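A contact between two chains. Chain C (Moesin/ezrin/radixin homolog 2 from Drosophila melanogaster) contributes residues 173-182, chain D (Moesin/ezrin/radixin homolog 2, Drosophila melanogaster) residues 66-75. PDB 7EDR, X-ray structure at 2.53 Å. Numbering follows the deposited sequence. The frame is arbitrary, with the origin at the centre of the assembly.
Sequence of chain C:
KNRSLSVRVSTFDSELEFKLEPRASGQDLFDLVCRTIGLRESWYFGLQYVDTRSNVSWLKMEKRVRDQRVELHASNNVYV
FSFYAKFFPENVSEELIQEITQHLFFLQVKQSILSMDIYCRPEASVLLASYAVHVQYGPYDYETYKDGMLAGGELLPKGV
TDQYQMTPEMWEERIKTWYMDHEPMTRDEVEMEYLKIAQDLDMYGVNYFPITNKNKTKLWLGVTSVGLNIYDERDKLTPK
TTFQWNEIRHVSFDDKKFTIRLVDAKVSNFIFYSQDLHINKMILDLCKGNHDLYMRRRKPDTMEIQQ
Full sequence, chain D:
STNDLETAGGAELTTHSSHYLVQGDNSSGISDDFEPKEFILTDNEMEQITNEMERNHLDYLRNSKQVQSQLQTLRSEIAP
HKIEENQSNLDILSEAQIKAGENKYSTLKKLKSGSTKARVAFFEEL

Chain C 173-182: ERIKTWYMDH
Chain D (66-75) QVQSQLQTLR

The contact is built around one large aromatic side chain. Trp C178 points its CA-to-CB bond toward chain D, and with chi1 at -147°, between wells, and chi2 at -31° its indole reaches residues spaced along one side of the opposing helix. Trp C178 CH2 lies 3.4 Å from Leu D71 CD2, its CZ3 3.6 Å from Leu D74 CD2, and its CZ2 a looser 4.4 Å from Val D67 CG1. Val D67, Leu D71 and Leu D74 follow a spacing of four and then three, which keeps them on one side of an alpha helix and lets a single ring touch all three. Leu D74 CD2 meets the ring at its edge, near its plane. The rotamers that form this surface are t for Val D67, m,t for Leu D71 and t,p for Leu D74; Leu D71 starts out sideways, but its end comes nearer to chain C.

The helix axes stand well apart, and the indole occupies part of the space between them. Residues 66-75 of chain D are helical throughout, part of a longer helix, and the chain C helix enters from before residue 173. Their axes run nearly antiparallel, at 160°, with a closest approach of 13.0 Å. The register pairs the CA atoms of Arg C174 and Leu D74 at 8.6 Å and those of Trp C178 and Gln D70 at 9.2 Å: four residues forward on one chain match four backward on the other.

One turn before the tryptophan, Arg C174 (chi1 m, chi2 t, chi3 121°) borders the apolar patch, its NE 3.6 Å from Leu D74 CD1. This is packing against a methyl group, and the guanidinium finds a hydrogen bond through NH2 just beyond the stretches.

At the polar edge, Gln D70 (m, t, chi3 -102°) has its CA-to-CB bond toward chain C, and its amide lies beside the indole. Its NE2 sits 3.4 Å from Trp C178 NE1, but both nitrogens are donors, so the approach is contact without a hydrogen bond. Asp C181, chi1 t, has its CA-to-CB bond toward chain D, its OD1 3.9 Å from Gln D70 NE2. It is carried by a type I turn from Tyr C179 to His C182, in which His C182 N donates to Tyr C179 O at 3.3 Å.

No hydrogen bond crosses between the stretches, and 321 Å² is buried in total. The rule to read here is one wide ring inserted beside a helical row of aliphatic side chains, with polar side chains at the margin of the contact.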

ATOM      1  N   GLU C 173      19.168 -26.302 -33.557  1.00 29.24           N
ATOM      2  CA  GLU C 173      17.867 -26.450 -34.214  1.00 29.59           C
ATOM      3  C   GLU C 173      16.729 -26.510 -33.200  1.00 28.53           C
ATOM      4  O   GLU C 173      15.634 -25.986 -33.452  1.00 27.73           O
ATOM      5  CB  GLU C 173      17.857 -27.698 -35.099  1.00 25.67           C
ATOM      6  CG  GLU C 173      16.745 -27.702 -36.128  1.00 27.25           C
ATOM      7  CD  GLU C 173      16.857 -26.564 -37.143  1.00 34.74           C
ATOM      8  OE1 GLU C 173      17.960 -25.988 -37.312  1.00 37.35           O
ATOM      9  OE2 GLU C 173      15.823 -26.239 -37.774  1.00 40.28           O
ATOM     10  N   ARG C 174      16.969 -27.137 -32.050  1.00 26.75           N
ATOM     11  CA  ARG C 174      15.955 -27.173 -31.003  1.00 34.27           C
ATOM     12  C   ARG C 174      15.764 -25.810 -30.339  1.00 28.43           C
ATOM     13  O   ARG C 174      14.631 -25.445 -30.005  1.00 27.64           O
ATOM     14  CB  ARG C 174      16.319 -28.246 -29.989  1.00 28.25           C
ATOM     15  CG  ARG C 174      16.334 -29.591 -30.643  1.00 27.30           C
ATOM     16  CD  ARG C 174      16.603 -30.650 -29.649  1.00 30.04           C
ATOM     17  NE  ARG C 174      15.500 -31.599 -29.640  1.00 36.13           N
ATOM     18  CZ  ARG C 174      15.558 -32.779 -30.223  1.00 34.03           C
ATOM     19  NH1 ARG C 174      16.675 -33.137 -30.855  1.00 41.00           N
ATOM     20  NH2 ARG C 174      14.519 -33.592 -30.160  1.00 32.69           N
ATOM     21  N   ILE C 175      16.839 -25.032 -30.173  1.00 26.31           N
ATOM     22  CA  ILE C 175      16.696 -23.665 -29.686  1.00 22.28           C
ATOM     23  C   ILE C 175      15.904 -22.827 -30.683  1.00 29.19           C
ATOM     24  O   ILE C 175      14.974 -22.101 -30.302  1.00 30.07           O
ATOM     25  CB  ILE C 175      18.090 -23.077 -29.414  1.00 27.56           C
ATOM     26  CG1 ILE C 175      18.798 -23.899 -28.325  1.00 21.60           C
ATOM     27  CG2 ILE C 175      18.008 -21.607 -29.056  1.00 25.58           C
ATOM     28  CD1 ILE C 175      20.272 -23.602 -28.177  1.00 18.23           C
ATOM     29  N   LYS C 176      16.237 -22.940 -31.980  1.00 27.04           N
ATOM     30  CA  LYS C 176      15.522 -22.195 -33.011  1.00 26.38           C
ATOM     31  C   LYS C 176      14.045 -22.572 -33.059  1.00 30.53           C
ATOM     32  O   LYS C 176      13.181 -21.709 -33.265  1.00 32.54           O
ATOM     33  CB  LYS C 176      16.163 -22.434 -34.378  1.00 29.18           C
ATOM     34  CG  LYS C 176      15.330 -21.875 -35.518  1.00 29.06           C
ATOM     35  CD  LYS C 176      15.842 -22.294 -36.888  1.00 36.46           C
ATOM     36  CE  LYS C 176      14.960 -21.699 -38.001  1.00 36.86           C
ATOM     37  NZ  LYS C 176      15.402 -22.061 -39.380  1.00 43.20           N
ATOM     38  N   THR C 177      13.735 -23.858 -32.889  1.00 28.46           N
ATOM     39  CA  THR C 177      12.346 -24.296 -32.983  1.00 32.32           C
ATOM     40  C   THR C 177      11.506 -23.714 -31.851  1.00 34.15           C
ATOM     41  O   THR C 177      10.349 -23.319 -32.057  1.00 31.19           O
ATOM     42  CB  THR C 177      12.286 -25.822 -32.969  1.00 30.77           C
ATOM     43  OG1 THR C 177      13.140 -26.330 -34.005  1.00 32.35           O
ATOM     44  CG2 THR C 177      10.859 -26.303 -33.191  1.00 25.35           C
ATOM     45  N   TRP C 178      12.078 -23.649 -30.645  1.00 30.37           N
ATOM     46  CA  TRP C 178      11.380 -23.040 -29.524  1.00 32.94           C
ATOM     47  C   TRP C 178      11.307 -21.522 -29.683  1.00 34.99           C
ATOM     48  O   TRP C 178      10.255 -20.918 -29.443  1.00 34.64           O
ATOM     49  CB  TRP C 178      12.077 -23.422 -28.225  1.00 32.15           C
ATOM     50  CG  TRP C 178      11.141 -23.553 -27.096  1.00 35.41           C
ATOM     51  CD1 TRP C 178       9.972 -22.871 -26.909  1.00 35.81           C
ATOM     52  CD2 TRP C 178      11.265 -24.451 -25.994  1.00 33.35           C
ATOM     53  NE1 TRP C 178       9.363 -23.289 -25.746  1.00 33.98           N
ATOM     54  CE2 TRP C 178      10.144 -24.253 -25.165  1.00 33.68           C
ATOM     55  CE3 TRP C 178      12.215 -25.402 -25.628  1.00 32.37           C
ATOM     56  CZ2 TRP C 178       9.952 -24.971 -24.001  1.00 35.95           C
ATOM     57  CZ3 TRP C 178      12.023 -26.107 -24.479  1.00 30.04           C
ATOM     58  CH2 TRP C 178      10.902 -25.893 -23.677  1.00 33.98           C
ATOM     59  N   TYR C 179      12.415 -20.898 -30.091  1.00 31.31           N
ATOM     60  CA  TYR C 179      12.420 -19.469 -30.393  1.00 31.93           C
ATOM     61  C   TYR C 179      11.298 -19.093 -31.365  1.00 35.15           C
ATOM     62  O   TYR C 179      10.578 -18.115 -31.144  1.00 34.60           O
ATOM     63  CB  TYR C 179      13.797 -19.095 -30.947  1.00 27.29           C
ATOM     64  CG  TYR C 179      13.944 -17.734 -31.587  1.00 33.68           C
ATOM     65  CD1 TYR C 179      13.681 -16.570 -30.871  1.00 34.98           C
ATOM     66  CD2 TYR C 179      14.412 -17.606 -32.900  1.00 35.38           C
ATOM     67  CE1 TYR C 179      13.839 -15.320 -31.450  1.00 34.83           C
ATOM     68  CE2 TYR C 179      14.589 -16.360 -33.482  1.00 33.39           C
ATOM     69  CZ  TYR C 179      14.301 -15.221 -32.751  1.00 37.18           C
ATOM     70  OH  TYR C 179      14.453 -13.977 -33.310  1.00 37.12           O
ATOM     71  N   MET C 180      11.109 -19.884 -32.429  1.00 36.37           N
ATOM     72  CA  MET C 180      10.046 -19.597 -33.394  1.00 40.38           C
ATOM     73  C   MET C 180       8.664 -19.518 -32.754  1.00 38.92           C
ATOM     74  O   MET C 180       7.761 -18.899 -33.323  1.00 44.19           O
ATOM     75  CB  MET C 180       9.989 -20.666 -34.490  1.00 37.07           C
ATOM     76  CG  MET C 180      11.124 -20.659 -35.488  1.00 42.56           C
ATOM     77  SD  MET C 180      10.848 -21.869 -36.814  1.00 46.43           S
ATOM     78  CE  MET C 180       9.358 -22.718 -36.261  1.00 37.25           C
ATOM     79  N   ASP C 181       8.476 -20.140 -31.601  1.00 38.93           N
ATOM     80  CA  ASP C 181       7.155 -20.359 -31.041  1.00 41.55           C
ATOM     81  C   ASP C 181       6.793 -19.353 -29.962  1.00 42.75           C
ATOM     82  O   ASP C 181       5.672 -19.397 -29.451  1.00 44.28           O
ATOM     83  CB  ASP C 181       7.076 -21.776 -30.470  1.00 41.53           C
ATOM     84  CG  ASP C 181       5.675 -22.181 -30.092  1.00 42.27           C
ATOM     85  OD1 ASP C 181       5.500 -22.674 -28.950  1.00 47.98           O
ATOM     86  OD2 ASP C 181       4.765 -22.013 -30.936  1.00 39.12           O
ATOM     87  N   HIS C 182       7.717 -18.472 -29.585  1.00 40.56           N
ATOM     88  CA  HIS C 182       7.425 -17.498 -28.543  1.00 42.78           C
ATOM     89  C   HIS C 182       6.344 -16.544 -29.030  1.00 51.33           C
ATOM     90  O   HIS C 182       6.371 -16.100 -30.185  1.00 52.06           O
ATOM     91  CB  HIS C 182       8.683 -16.714 -28.165  1.00 37.78           C
ATOM     92  CG  HIS C 182       9.750 -17.544 -27.514  1.00 36.66           C
ATOM     93  ND1 HIS C 182       9.480 -18.715 -26.833  1.00 36.11           N
ATOM     94  CD2 HIS C 182      11.091 -17.365 -27.440  1.00 33.82           C
ATOM     95  CE1 HIS C 182      10.610 -19.223 -26.372  1.00 34.39           C
ATOM     96  NE2 HIS C 182      11.603 -18.426 -26.733  1.00 36.53           N
TER
ATOM     97  N   GLN D  66       1.617 -25.051 -20.182  1.00 46.07           N
ATOM     98  CA  GLN D  66       2.033 -25.450 -21.518  1.00 42.69           C
ATOM     99  C   GLN D  66       3.549 -25.520 -21.637  1.00 44.60           C
ATOM    100  O   GLN D  66       4.088 -26.433 -22.275  1.00 41.76           O
ATOM    101  CB  GLN D  66       1.467 -24.474 -22.535  1.00 38.47           C
ATOM    102  CG  GLN D  66       2.252 -24.398 -23.808  1.00 47.44           C
ATOM    103  CD  GLN D  66       1.389 -23.954 -24.977  1.00 66.59           C
ATOM    104  OE1 GLN D  66       0.303 -23.390 -24.786  1.00 67.59           O
ATOM    105  NE2 GLN D  66       1.861 -24.216 -26.196  1.00 66.33           N
ATOM    106  N   VAL D  67       4.256 -24.565 -21.036  1.00 46.07           N
ATOM    107  CA  VAL D  67       5.709 -24.588 -21.133  1.00 40.69           C
ATOM    108  C   VAL D  67       6.285 -25.750 -20.338  1.00 38.29           C
ATOM    109  O   VAL D  67       7.318 -26.320 -20.716  1.00 37.13           O
ATOM    110  CB  VAL D  67       6.293 -23.235 -20.694  1.00 36.51           C
ATOM    111  CG1 VAL D  67       7.773 -23.344 -20.492  1.00 33.43           C
ATOM    112  CG2 VAL D  67       6.016 -22.194 -21.762  1.00 38.87           C
ATOM    113  N   GLN D  68       5.619 -26.151 -19.251  1.00 39.96           N
ATOM    114  CA  GLN D  68       6.152 -27.251 -18.455  1.00 37.79           C
ATOM    115  C   GLN D  68       6.056 -28.575 -19.203  1.00 37.14           C
ATOM    116  O   GLN D  68       6.897 -29.460 -19.007  1.00 38.74           O
ATOM    117  CB  GLN D  68       5.426 -27.360 -17.109  1.00 41.93           C
ATOM    118  CG  GLN D  68       5.460 -26.115 -16.199  1.00 55.56           C
ATOM    119  CD  GLN D  68       6.869 -25.553 -15.946  1.00 63.24           C
ATOM    120  OE1 GLN D  68       7.054 -24.316 -15.855  1.00 58.28           O
ATOM    121  NE2 GLN D  68       7.862 -26.449 -15.808  1.00 59.37           N
ATOM    122  N   SER D  69       5.042 -28.745 -20.051  1.00 35.00           N
ATOM    123  CA  SER D  69       4.961 -29.990 -20.800  1.00 36.04           C
ATOM    124  C   SER D  69       5.878 -29.964 -22.013  1.00 38.05           C
ATOM    125  O   SER D  69       6.441 -31.002 -22.375  1.00 39.09           O
ATOM    126  CB  SER D  69       3.525 -30.268 -21.211  1.00 27.43           C
ATOM    127  OG  SER D  69       3.026 -29.157 -21.912  1.00 44.57           O
ATOM    128  N   GLN D  70       6.060 -28.792 -22.628  1.00 34.91           N
ATOM    129  CA  GLN D  70       7.089 -28.651 -23.644  1.00 35.80           C
ATOM    130  C   GLN D  70       8.444 -29.062 -23.098  1.00 36.67           C
ATOM    131  O   GLN D  70       9.233 -29.714 -23.793  1.00 37.17           O
ATOM    132  CB  GLN D  70       7.140 -27.215 -24.148  1.00 36.32           C
ATOM    133  CG  GLN D  70       5.955 -26.832 -25.013  1.00 42.11           C
ATOM    134  CD  GLN D  70       6.162 -25.492 -25.679  1.00 48.14           C
ATOM    135  OE1 GLN D  70       5.616 -24.486 -25.241  1.00 51.80           O
ATOM    136  NE2 GLN D  70       6.974 -25.469 -26.736  1.00 48.99           N
ATOM    137  N   LEU D  71       8.731 -28.692 -21.852  1.00 33.96           N
ATOM    138  CA  LEU D  71      10.014 -29.057 -21.268  1.00 35.21           C
ATOM    139  C   LEU D  71      10.115 -30.559 -21.090  1.00 36.19           C
ATOM    140  O   LEU D  71      11.182 -31.147 -21.304  1.00 33.50           O
ATOM    141  CB  LEU D  71      10.207 -28.354 -19.932  1.00 31.62           C
ATOM    142  CG  LEU D  71      10.534 -26.865 -20.013  1.00 37.97           C
ATOM    143  CD1 LEU D  71      10.334 -26.262 -18.622  1.00 37.36           C
ATOM    144  CD2 LEU D  71      11.966 -26.634 -20.517  1.00 30.67           C
ATOM    145  N   GLN D  72       9.006 -31.200 -20.710  1.00 34.17           N
ATOM    146  CA  GLN D  72       9.026 -32.643 -20.518  1.00 40.00           C
ATOM    147  C   GLN D  72       9.167 -33.369 -21.849  1.00 37.02           C
ATOM    148  O   GLN D  72       9.893 -34.367 -21.944  1.00 38.33           O
ATOM    149  CB  GLN D  72       7.767 -33.100 -19.779  1.00 40.55           C
ATOM    150  CG  GLN D  72       7.886 -34.514 -19.221  1.00 52.57           C
ATOM    151  CD  GLN D  72       6.991 -35.525 -19.931  1.00 66.03           C
ATOM    152  OE1 GLN D  72       5.771 -35.325 -20.060  1.00 71.99           O
ATOM    153  NE2 GLN D  72       7.603 -36.616 -20.413  1.00 62.09           N
ATOM    154  N   THR D  73       8.472 -32.888 -22.879  1.00 32.64           N
ATOM    155  CA  THR D  73       8.670 -33.406 -24.222  1.00 33.61           C
ATOM    156  C   THR D  73      10.141 -33.341 -24.616  1.00 37.99           C
ATOM    157  O   THR D  73      10.742 -34.349 -25.009  1.00 36.63           O
ATOM    158  CB  THR D  73       7.827 -32.607 -25.201  1.00 35.77           C
ATOM    159  OG1 THR D  73       6.437 -32.830 -24.922  1.00 36.42           O
ATOM    160  CG2 THR D  73       8.175 -33.001 -26.639  1.00 29.18           C
ATOM    161  N   LEU D  74      10.747 -32.155 -24.489  1.00 32.57           N
ATOM    162  CA  LEU D  74      12.124 -31.997 -24.933  1.00 36.54           C
ATOM    163  C   LEU D  74      13.040 -32.914 -24.157  1.00 33.79           C
ATOM    164  O   LEU D  74      13.965 -33.521 -24.720  1.00 36.39           O
ATOM    165  CB  LEU D  74      12.562 -30.536 -24.801  1.00 32.15           C
ATOM    166  CG  LEU D  74      14.065 -30.294 -24.963  1.00 29.71           C
ATOM    167  CD1 LEU D  74      14.434 -30.514 -26.420  1.00 30.28           C
ATOM    168  CD2 LEU D  74      14.396 -28.861 -24.576  1.00 34.34           C
ATOM    169  N   ARG D  75      12.776 -33.045 -22.864  1.00 33.46           N
ATOM    170  CA  ARG D  75      13.620 -33.873 -22.019  1.00 35.58           C
ATOM    171  C   ARG D  75      13.662 -35.316 -22.502  1.00 35.18           C
ATOM    172  O   ARG D  75      14.732 -35.939 -22.536  1.00 36.20           O
ATOM    173  CB  ARG D  75      13.133 -33.818 -20.578  1.00 34.79           C
ATOM    174  CG  ARG D  75      14.017 -34.576 -19.620  1.00 34.17           C
ATOM    175  CD  ARG D  75      13.263 -34.947 -18.392  1.00 39.57           C
ATOM    176  NE  ARG D  75      14.176 -35.423 -17.346  1.00 52.66           N
ATOM    177  CZ  ARG D  75      14.191 -36.664 -16.868  1.00 62.41           C
ATOM    178  NH1 ARG D  75      13.335 -37.563 -17.349  1.00 63.47           N
ATOM    179  NH2 ARG D  75      15.061 -36.998 -15.916  1.00 59.40           N
TER